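PDB 5XDC: thermophilic dibenzothiophene desulfurization enzyme C from Paenibacillus sp. A11-2, which probably catalyses the FMNH2- and oxygen-dependent conversion of dibenzothiophene to its sulfoxide and then its sulfone. Local coordinates for residues L87-L90 and F91-F95; L205-R208 and Q209-S212; R383-T386 and L387-P390. One frame throughout, in Å; residues are numbered along the deposited sequence.

Interaction 1 of 3, residues L87-L90 and F91-F95; sequences LGHL and FGYHF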
ATOM      1  N   LEU B  87       2.772  21.479  21.482  1.00 13.97           N
ATOM      2  CA  LEU B  87       3.941  21.889  22.247  1.00 13.86           C
ATOM      3  C   LEU B  87       5.229  21.399  21.589  1.00 15.08           C
ATOM      4  O   LEU B  87       6.222  22.127  21.560  1.00 14.19           O
ATOM      5  CB  LEU B  87       3.831  21.400  23.685  1.00 13.85           C
ATOM      6  CG  LEU B  87       2.830  22.191  24.537  1.00 19.44           C
ATOM      7  CD1 LEU B  87       2.530  21.492  25.855  1.00 26.33           C
ATOM      8  CD2 LEU B  87       3.360  23.598  24.793  1.00 20.65           C
ATOM      9  N   GLY B  88       5.227  20.191  21.020  1.00 14.95           N
ATOM     10  CA  GLY B  88       6.381  19.769  20.237  1.00 13.35           C
ATOM     11  C   GLY B  88       6.651  20.689  19.059  1.00 12.77           C
ATOM     12  O   GLY B  88       7.798  21.057  18.787  1.00 13.00           O
ATOM     13  N   HIS B  89       5.593  21.072  18.339  1.00 12.39           N
ATOM     14  CA  HIS B  89       5.704  22.018  17.236  1.00 11.86           C
ATOM     15  C   HIS B  89       6.255  23.363  17.713  1.00 10.32           C
ATOM     16  O   HIS B  89       7.189  23.908  17.118  1.00 13.34           O
ATOM     17  CB  HIS B  89       4.319  22.146  16.598  1.00 16.46           C
ATOM     18  CG  HIS B  89       4.155  23.284  15.650  1.00 18.98           C
ATOM     19  ND1 HIS B  89       3.632  23.105  14.390  1.00 32.06           N
ATOM     20  CD2 HIS B  89       4.327  24.618  15.799  1.00 18.23           C
ATOM     21  CE1 HIS B  89       3.542  24.273  13.782  1.00 34.20           C
ATOM     22  NE2 HIS B  89       3.969  25.207  14.612  1.00 24.14           N
ATOM     23  N   LEU B  90       5.699  23.905  18.794  1.00 12.39           N
ATOM     24  CA  LEU B  90       6.166  25.203  19.277  1.00 11.64           C
ATOM     25  C   LEU B  90       7.636  25.130  19.658  1.00 11.88           C
ATOM     26  O   LEU B  90       8.435  25.995  19.287  1.00 12.55           O
ATOM     27  CB  LEU B  90       5.326  25.661  20.470  1.00 14.61           C
ATOM     28  CG  LEU B  90       3.884  26.076  20.191  1.00 14.17           C
ATOM     29  CD1 LEU B  90       3.123  26.223  21.486  1.00 14.58           C
ATOM     30  CD2 LEU B  90       3.872  27.359  19.375  1.00 15.10           C
ATOM     31  N   PHE B  91       7.993  24.090  20.401  1.00 13.74           N
ATOM     32  CA  PHE B  91       9.370  23.853  20.817  1.00 14.23           C
ATOM     33  C   PHE B  91      10.283  23.667  19.603  1.00 14.26           C
ATOM     34  O   PHE B  91      11.319  24.332  19.475  1.00 14.83           O
ATOM     35  CB  PHE B  91       9.352  22.640  21.749  1.00 13.55           C
ATOM     36  CG  PHE B  91      10.681  22.272  22.358  1.00 13.06           C
ATOM     37  CD1 PHE B  91      11.204  22.997  23.415  1.00 15.84           C
ATOM     38  CD2 PHE B  91      11.358  21.150  21.916  1.00 13.95           C
ATOM     39  CE1 PHE B  91      12.404  22.639  23.988  1.00 18.67           C
ATOM     40  CE2 PHE B  91      12.575  20.781  22.494  1.00 18.58           C
ATOM     41  CZ  PHE B  91      13.080  21.521  23.544  1.00 17.14           C
ATOM     42  N   GLY B  92       9.876  22.822  18.651  1.00 11.70           N
ATOM     43  CA  GLY B  92      10.685  22.622  17.452  1.00 12.94           C
ATOM     44  C   GLY B  92      10.869  23.891  16.634  1.00 13.43           C
ATOM     45  O   GLY B  92      11.975  24.189  16.167  1.00 13.86           O
ATOM     46  N   TYR B  93       9.783  24.659  16.438  1.00 11.16           N
ATOM     47  CA  TYR B  93       9.865  25.873  15.639  1.00 12.59           C
ATOM     48  C   TYR B  93      10.767  26.906  16.295  1.00 14.33           C
ATOM     49  O   TYR B  93      11.417  27.690  15.601  1.00 12.76           O
ATOM     50  CB  TYR B  93       8.482  26.479  15.440  1.00 14.39           C
ATOM     51  CG  TYR B  93       7.777  26.066  14.187  1.00 23.75           C
ATOM     52  CD1 TYR B  93       7.140  24.832  14.098  1.00 25.54           C
ATOM     53  CD2 TYR B  93       7.707  26.921  13.105  1.00 22.59           C
ATOM     54  CE1 TYR B  93       6.466  24.450  12.949  1.00 24.89           C
ATOM     55  CE2 TYR B  93       7.024  26.553  11.938  1.00 25.11           C
ATOM     56  CZ  TYR B  93       6.407  25.312  11.867  1.00 24.94           C
ATOM     57  OH  TYR B  93       5.722  24.909  10.727  1.00 23.50           O
ATOM     58  N   HIS B  94      10.789  26.936  17.623  1.00 15.36           N
ATOM     59  CA  HIS B  94      11.741  27.788  18.326  1.00 13.48           C
ATOM     60  C   HIS B  94      13.161  27.527  17.835  1.00 14.88           C
ATOM     61  O   HIS B  94      13.910  28.467  17.560  1.00 13.86           O
ATOM     62  CB  HIS B  94      11.619  27.553  19.824  1.00 13.17           C
ATOM     63  CG  HIS B  94      12.772  28.075  20.621  1.00 13.23           C
ATOM     64  ND1 HIS B  94      12.813  29.358  21.128  1.00 14.60           N
ATOM     65  CD2 HIS B  94      13.916  27.473  21.023  1.00 14.21           C
ATOM     66  CE1 HIS B  94      13.944  29.528  21.792  1.00 15.68           C
ATOM     67  NE2 HIS B  94      14.634  28.401  21.739  1.00 16.15           N
ATOM     68  N   PHE B  95      13.534  26.256  17.677  1.00 13.83           N
ATOM     69  CA  PHE B  95      14.880  25.958  17.191  1.00 14.30           C
ATOM     70  C   PHE B  95      15.047  26.233  15.702  1.00 13.99           C
ATOM     71  O   PHE B  95      16.155  26.557  15.262  1.00 14.28           O
ATOM     72  CB  PHE B  95      15.253  24.515  17.543  1.00 14.10           C
ATOM     73  CG  PHE B  95      15.405  24.310  19.017  1.00 13.30           C
ATOM     74  CD1 PHE B  95      16.495  24.835  19.692  1.00 15.78           C
ATOM     75  CD2 PHE B  95      14.414  23.698  19.748  1.00 12.56           C
ATOM     76  CE1 PHE B  95      16.607  24.681  21.055  1.00 13.74           C
ATOM     77  CE2 PHE B  95      14.516  23.551  21.105  1.00 18.61           C
ATOM     78  CZ  PHE B  95      15.626  24.050  21.770  1.00 16.34           C
TER

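Interaction 2 of 3, residues L205-R208 and Q209-S212; sequences LGMR and QTDS. With IND (indole), chain J.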
ATOM      1  N   LEU B 205      -7.893  22.032  12.472  1.00 12.42           N
ATOM      2  CA  LEU B 205      -8.189  20.615  12.681  1.00 13.59           C
ATOM      3  C   LEU B 205      -7.300  20.027  13.769  1.00 14.00           C
ATOM      4  O   LEU B 205      -7.788  19.433  14.738  1.00 12.06           O
ATOM      5  CB  LEU B 205      -7.998  19.847  11.376  1.00 14.68           C
ATOM      6  CG  LEU B 205      -8.207  18.329  11.466  1.00 13.61           C
ATOM      7  CD1 LEU B 205      -9.625  17.981  11.879  1.00 15.37           C
ATOM      8  CD2 LEU B 205      -7.842  17.680  10.145  1.00 15.89           C
ATOM      9  N   GLY B 206      -5.981  20.149  13.581  1.00 11.93           N
ATOM     10  CA  GLY B 206      -4.998  19.729  14.550  1.00 11.74           C
ATOM     11  C   GLY B 206      -3.948  20.813  14.722  1.00 11.67           C
ATOM     12  O   GLY B 206      -4.050  21.895  14.150  1.00 13.33           O
ATOM     13  N   MET B 207      -2.929  20.490  15.514  1.00 12.36           N
ATOM     14  CA  MET B 207      -1.957  21.503  15.936  1.00 10.96           C
ATOM     15  C   MET B 207      -2.676  22.727  16.509  1.00 11.06           C
ATOM     16  O   MET B 207      -2.320  23.876  16.247  1.00 13.03           O
ATOM     17  CB  MET B 207      -1.038  21.901  14.781  1.00 14.15           C
ATOM     18  CG  MET B 207      -0.117  20.764  14.302  1.00 20.50           C
ATOM     19  SD  MET B 207       0.973  20.230  15.658  1.00 19.42           S
ATOM     20  CE  MET B 207       2.153  19.220  14.756  1.00 19.48           C
ATOM     21  N   ARG B 208      -3.676  22.465  17.343  1.00 12.61           N
ATOM     22  CA  ARG B 208      -4.647  23.489  17.708  1.00 14.37           C
ATOM     23  C   ARG B 208      -4.099  24.527  18.682  1.00 15.68           C
ATOM     24  O   ARG B 208      -4.713  25.595  18.820  1.00 15.31           O
ATOM     25  CB  ARG B 208      -5.888  22.829  18.312  1.00 13.04           C
ATOM     26  CG  ARG B 208      -6.772  22.158  17.259  1.00 14.58           C
ATOM     27  CD  ARG B 208      -8.064  21.620  17.844  1.00 17.39           C
ATOM     28  NE  ARG B 208      -8.775  22.600  18.657  1.00 15.52           N
ATOM     29  CZ  ARG B 208      -9.486  23.616  18.181  1.00 15.07           C
ATOM     30  NH1 ARG B 208      -9.590  23.827  16.878  1.00 14.75           N
ATOM     31  NH2 ARG B 208     -10.097  24.429  19.023  1.00 19.85           N
ATOM     32  N   GLN B 209      -2.987  24.249  19.373  1.00 13.20           N
ATOM     33  CA  GLN B 209      -2.402  25.192  20.322  1.00 13.19           C
ATOM     34  C   GLN B 209      -1.063  25.764  19.847  1.00 14.14           C
ATOM     35  O   GLN B 209      -0.250  26.199  20.664  1.00 17.00           O
ATOM     36  CB  GLN B 209      -2.251  24.540  21.700  1.00 14.45           C
ATOM     37  CG  GLN B 209      -3.598  24.295  22.382  1.00 15.23           C
ATOM     38  CD  GLN B 209      -3.485  24.162  23.887  1.00 15.96           C
ATOM     39  OE1 GLN B 209      -2.856  23.229  24.404  1.00 16.76           O
ATOM     40  NE2 GLN B 209      -4.080  25.113  24.605  1.00 17.15           N
ATOM     41  N   THR B 210      -0.848  25.822  18.534  1.00 14.04           N
ATOM     42  CA  THR B 210       0.389  26.367  17.989  1.00 12.61           C
ATOM     43  C   THR B 210       0.285  27.847  17.643  1.00 14.27           C
ATOM     44  O   THR B 210       1.273  28.424  17.179  1.00 13.62           O
ATOM     45  CB  THR B 210       0.832  25.592  16.742  1.00 13.27           C
ATOM     46  OG1 THR B 210      -0.145  25.711  15.697  1.00 13.39           O
ATOM     47  CG2 THR B 210       1.082  24.115  17.092  1.00 15.05           C
ATOM     48  N   ASP B 211      -0.876  28.468  17.843  1.00 13.18           N
ATOM     49  CA  ASP B 211      -1.097  29.878  17.506  1.00 14.32           C
ATOM     50  C   ASP B 211      -0.478  30.263  16.163  1.00 15.88           C
ATOM     51  O   ASP B 211       0.316  31.203  16.041  1.00 16.54           O
ATOM     52  CB  ASP B 211      -0.591  30.766  18.627  1.00 15.67           C
ATOM     53  CG  ASP B 211      -1.664  31.036  19.653  1.00 20.26           C
ATOM     54  OD1 ASP B 211      -2.646  31.745  19.316  1.00 30.23           O
ATOM     55  OD2 ASP B 211      -1.517  30.533  20.764  1.00 22.03           O
ATOM     56  N   SER B 212      -0.904  29.537  15.128  1.00 14.08           N
ATOM     57  CA  SER B 212      -0.378  29.696  13.783  1.00 16.56           C
ATOM     58  C   SER B 212      -1.273  30.576  12.924  1.00 14.92           C
ATOM     59  O   SER B 212      -1.299  30.440  11.697  1.00 16.49           O
ATOM     60  CB  SER B 212      -0.170  28.327  13.140  1.00 15.02           C
ATOM     61  OG  SER B 212       0.839  27.613  13.827  1.00 16.10           O
TER
HETATM   62  N1  IND J 501       0.034  23.932  11.547  1.00 42.16           N
HETATM   63  C2  IND J 501       0.677  24.821  12.297  1.00 32.99           C
HETATM   64  C3  IND J 501       1.383  25.453  11.438  1.00 33.15           C
HETATM   65  C4  IND J 501       1.917  25.542   9.002  1.00 34.42           C
HETATM   66  C5  IND J 501       1.586  24.903   7.804  1.00 30.91           C
HETATM   67  C6  IND J 501       0.662  23.838   7.790  1.00 32.02           C
HETATM   68  C7  IND J 501       0.069  23.415   8.976  1.00 26.51           C
HETATM   69  C8  IND J 501       0.386  24.043  10.164  1.00 34.34           C
HETATM   70  C9  IND J 501       1.334  25.124  10.172  1.00 33.29           C
HETATM   71  O   HOH W   1      -3.391  28.261  19.217  1.00 15.91           O

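Interaction 3 of 3, residues R383-T386 and L387-P390; sequences RTHT and LHDP. With IND (indole), chain J.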
ATOM      1  N   ARG B 383      -2.176  14.933  10.344  1.00 12.45           N
ATOM      2  CA  ARG B 383      -2.786  15.258   9.056  1.00 10.72           C
ATOM      3  C   ARG B 383      -2.672  16.749   8.761  1.00  9.84           C
ATOM      4  O   ARG B 383      -2.494  17.152   7.603  1.00 12.06           O
ATOM      5  CB  ARG B 383      -4.257  14.816   9.034  1.00 12.96           C
ATOM      6  CG  ARG B 383      -5.030  15.126   7.750  1.00 10.96           C
ATOM      7  CD  ARG B 383      -4.545  14.325   6.561  1.00 12.74           C
ATOM      8  NE  ARG B 383      -3.222  14.755   6.118  1.00 11.88           N
ATOM      9  CZ  ARG B 383      -2.529  14.179   5.147  1.00 13.62           C
ATOM     10  NH1 ARG B 383      -3.044  13.173   4.457  1.00 12.99           N
ATOM     11  NH2 ARG B 383      -1.302  14.610   4.857  1.00 15.11           N
ATOM     12  N   THR B 384      -2.770  17.587   9.799  1.00 11.33           N
ATOM     13  CA  THR B 384      -2.625  19.030   9.625  1.00 11.69           C
ATOM     14  C   THR B 384      -1.198  19.402   9.229  1.00 12.55           C
ATOM     15  O   THR B 384      -0.972  20.028   8.188  1.00 13.79           O
ATOM     16  CB  THR B 384      -3.045  19.750  10.915  1.00 14.21           C
ATOM     17  OG1 THR B 384      -4.430  19.495  11.194  1.00 11.47           O
ATOM     18  CG2 THR B 384      -2.867  21.261  10.806  1.00 14.88           C
ATOM     19  N   HIS B 385      -0.210  19.044  10.050  1.00 12.49           N
ATOM     20  CA  HIS B 385       1.098  19.620   9.793  1.00 13.05           C
ATOM     21  C   HIS B 385       1.821  18.980   8.615  1.00 11.68           C
ATOM     22  O   HIS B 385       2.643  19.651   7.980  1.00 12.79           O
ATOM     23  CB  HIS B 385       2.000  19.562  11.016  1.00 17.51           C
ATOM     24  CG  HIS B 385       3.162  20.480  10.866  1.00 19.19           C
ATOM     25  ND1 HIS B 385       4.381  20.043  10.404  1.00 14.70           N
ATOM     26  CD2 HIS B 385       3.251  21.831  10.957  1.00 22.20           C
ATOM     27  CE1 HIS B 385       5.199  21.077  10.290  1.00 20.06           C
ATOM     28  NE2 HIS B 385       4.538  22.175  10.615  1.00 23.35           N
ATOM     29  N   THR B 386       1.555  17.706   8.296  1.00 11.21           N
ATOM     30  CA  THR B 386       2.221  17.087   7.156  1.00 10.95           C
ATOM     31  C   THR B 386       1.933  17.820   5.847  1.00 11.26           C
ATOM     32  O   THR B 386       2.636  17.597   4.854  1.00 14.76           O
ATOM     33  CB  THR B 386       1.808  15.608   6.994  1.00 11.95           C
ATOM     34  OG1 THR B 386       0.378  15.492   6.994  1.00 12.32           O
ATOM     35  CG2 THR B 386       2.405  14.720   8.070  1.00 12.77           C
ATOM     36  N   LEU B 387       0.905  18.681   5.821  1.00 10.80           N
ATOM     37  CA  LEU B 387       0.554  19.479   4.658  1.00 10.78           C
ATOM     38  C   LEU B 387       1.369  20.759   4.548  1.00 14.41           C
ATOM     39  O   LEU B 387       1.180  21.511   3.583  1.00 13.91           O
ATOM     40  CB  LEU B 387      -0.932  19.836   4.710  1.00 10.29           C
ATOM     41  CG  LEU B 387      -1.869  18.631   4.797  1.00 10.66           C
ATOM     42  CD1 LEU B 387      -3.288  19.077   5.091  1.00 14.12           C
ATOM     43  CD2 LEU B 387      -1.830  17.828   3.511  1.00 11.97           C
ATOM     44  N   HIS B 388       2.263  21.018   5.506  1.00 12.15           N
ATOM     45  CA  HIS B 388       3.069  22.238   5.483  1.00 13.06           C
ATOM     46  C   HIS B 388       3.630  22.509   4.094  1.00 11.72           C
ATOM     47  O   HIS B 388       3.556  23.635   3.581  1.00 11.91           O
ATOM     48  CB  HIS B 388       4.192  22.114   6.517  1.00 11.24           C
ATOM     49  CG  HIS B 388       5.149  23.259   6.511  1.00 15.53           C
ATOM     50  ND1 HIS B 388       6.213  23.333   5.637  1.00 15.00           N
ATOM     51  CD2 HIS B 388       5.209  24.370   7.282  1.00 19.41           C
ATOM     52  CE1 HIS B 388       6.888  24.447   5.871  1.00 17.23           C
ATOM     53  NE2 HIS B 388       6.305  25.088   6.869  1.00 17.47           N
ATOM     54  N   ASP B 389       4.229  21.493   3.483  1.00 12.25           N
ATOM     55  CA  ASP B 389       4.652  21.553   2.101  1.00 11.71           C
ATOM     56  C   ASP B 389       4.448  20.161   1.522  1.00 11.91           C
ATOM     57  O   ASP B 389       4.494  19.173   2.263  1.00 13.37           O
ATOM     58  CB  ASP B 389       6.111  22.023   1.952  1.00 13.57           C
ATOM     59  CG  ASP B 389       7.081  21.216   2.781  1.00 13.69           C
ATOM     60  OD1 ASP B 389       7.281  21.536   3.982  1.00 12.57           O
ATOM     61  OD2 ASP B 389       7.639  20.265   2.218  1.00 13.74           O
ATOM     62  N   PRO B 390       4.155  20.058   0.234  1.00 11.83           N
ATOM     63  CA  PRO B 390       3.628  18.790  -0.300  1.00 13.44           C
ATOM     64  C   PRO B 390       4.692  17.702  -0.356  1.00 13.28           C
ATOM     65  O   PRO B 390       5.750  17.866  -0.963  1.00 13.26           O
ATOM     66  CB  PRO B 390       3.120  19.162  -1.697  1.00 16.41           C
ATOM     67  CG  PRO B 390       3.697  20.486  -2.006  1.00 23.20           C
ATOM     68  CD  PRO B 390       4.051  21.166  -0.719  1.00 14.08           C
TER
HETATM   69  N1  IND J 501       0.034  23.932  11.547  1.00 42.16           N
HETATM   70  C2  IND J 501       0.677  24.821  12.297  1.00 32.99           C
HETATM   71  C3  IND J 501       1.383  25.453  11.438  1.00 33.15           C
HETATM   72  C4  IND J 501       1.917  25.542   9.002  1.00 34.42           C
HETATM   73  C5  IND J 501       1.586  24.903   7.804  1.00 30.91           C
HETATM   74  C6  IND J 501       0.662  23.838   7.790  1.00 32.02           C
HETATM   75  C7  IND J 501       0.069  23.415   8.976  1.00 26.51           C
HETATM   76  C8  IND J 501       0.386  24.043  10.164  1.00 34.34           C
HETATM   77  C9  IND J 501       1.334  25.124  10.172  1.00 33.29           C

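Interaction 1 of 3, residues L87-L90 and F91-F95
His-89 and Tyr-93 sit one helical turn apart and lay their rings against each other. Tyr-93 can be followed outward. Its CB lies beside the carbonyl oxygen of His-89, with Tyr-93 CB to His-89 O at 3.3 Å. CG stays near the same atom, Tyr-93 CG to His-89 O being 3.7 Å. CD1 comes next, and this oxygen lies in the ring plane at the tyrosine's edge. Farther out, CE1 lies over one face of the imidazole, displaced toward its rim. CZ is still within touch of the imidazole, Tyr-93 CZ to His-89 CE1 being 3.6 Å. Tyr-93 OH remains near His-89 CE1, at 3.8 Å, but hydrogen-bonds to OE2 of Glu-130 and NE2 of His-385.

The pair is an offset stack, with ring centroids 4.0 Å apart and planes at 18°. His-89 reaches it with CG anti to its backbone N (chi1 167°). Tyr-93 has an unusual first torsion, chi1 -94°, away from the staggered values. The turn beneath the rings is held by Tyr-93 N to His-89 O, 2.8 Å.

Three further helical bonds run alongside. Gly-92 N to Gly-88 O is 2.7 Å, Phe-91 N reaches Leu-87 O and His-94 N reaches Leu-90 O. Phe-91 leaves this helix on another side and packs on Ile-49 of helix 43-52 and on Ala-76, Ile-77 and Ile-80 of helix 70-83. His-94 is tied by its ring nitrogens to Leu-55 O and Leu-124 N.

The stack is an i, i+4 aromatic pair on a buried part of helix 85-104, in the acyl-CoA dehydrogenase-like N-terminal domain. It lines the indole pocket: His-89 touches the bound indole, and Tyr-93 binds FMN when the cofactor is present.

Interaction 2 of 3, residues L205-R208 and Q209-S212
Thr-210 takes chi1 63°, which sets OG1 between its own backbone N and carbonyl carbon and turns it back to the carbonyl of Met-207. The same torsion puts CG2 anti to the carbonyl carbon, where it meets the methionine side chain. Met-207 bends at chi2 (-61°), leaving SD only loosely beside that methyl. The two side chains meet at a slant, with Met-207 CB to Thr-210 CG2 at 3.8 Å.

The polar half of the contact centres on Met-207 O. Thr-210 OG1 donates to Met-207 O at 2.9 Å. Thr-210 N adds a weak bond of 3.3 Å to Met-207 O, as expected for the ends of a type I beta turn. NE1 of Trp-202 is a third donor to this buried oxygen. Together they should hold the carbonyl firmly and fix the rotation of the threonine.

The hydroxyls continue toward the ligand. Ser-212 OG lies 2.8 Å from Thr-210 OG1, and both oxygens border the indole. Ser-212 OG is the nearer, at 3.2 Å from indole C2. Met-207 CB lies 4.0 Å from indole N1, so the aliphatic start of the methionine also faces the ligand.

One water accepts a hydrogen bond from Asp-211 N and donates one to Arg-208 O, which links the next peptide to the turn. The Arg-208 guanidinium points another way, to a salt bridge with Asp-203 and to the carbonyls of Ser-204, Glu-36 and Arg-37. Gln-209 NE2 bonds to Gly-39 O.

This type I turn belongs to the loop between strands 196-198 and 215-217 in the acyl-CoA dehydrogenase-like middle domain. Its Met-207, Thr-210 and Ser-212 form one wall of the indole pocket.

Interaction 3 of 3, residues R383-T386 and L387-P390
His-385 and His-388 lie side by side and point the same way, on a type I beta turn that leads on from helix 376-385. This is the C-terminal, acyl-CoA dehydrogenase-like domain, and both rings line the indole pocket. Their planes differ by 32°. The closer meeting is a CH-pi contact: His-388 CB sits over the face of the His-385 ring, 4.2 Å from its centroid. His-388 N to His-385 O, 2.9 Å, closes the turn. Indole N1 lies at the edge of the His-385 ring. His-388 CD2 approaches indole C5 at 3.7 Å.

Arg-383 and Leu-387 cross at about a right angle. The arginine chain bends at chi2 and chi3 (68° and -70°), which curls its guanidinium back to the leucine. Arg-383 NH2 to Leu-387 CD2 is 3.5 Å. The same NH2 donates to Thr-386 OG1 at 2.9 Å, and this hydroxyl also hydrogen-bonds to Ala-382 O. NH1 forms a salt bridge with Glu-361 of the second subunit. The His-388 ring is anchored in turn by ND1, which donates to the anti lone pair of Asp-389 OD1 at 2.7 Å.

Overall arrangement
From the N terminus the three contacts come in series. None encloses or crosses another, and each closes only a turn of its own chain. Interaction 1 lies on helix 85-104, interaction 2 in the loop between strands 196-198 and 215-217, and interaction 3 on helix 376-385 and the loop after it. They thus bring the N-terminal, middle and C-terminal domains to one indole pocket. The centres are 12 to 16 Å apart, yet each touches both others. Leu-90 and His-89 pack on residues 209-212, the side chains of His-89 and Tyr-93 meet those of His-385 and His-388, and Leu-205 and Met-207 pack on Thr-384 and His-385. Interactions 2 and 3 also touch the second subunit.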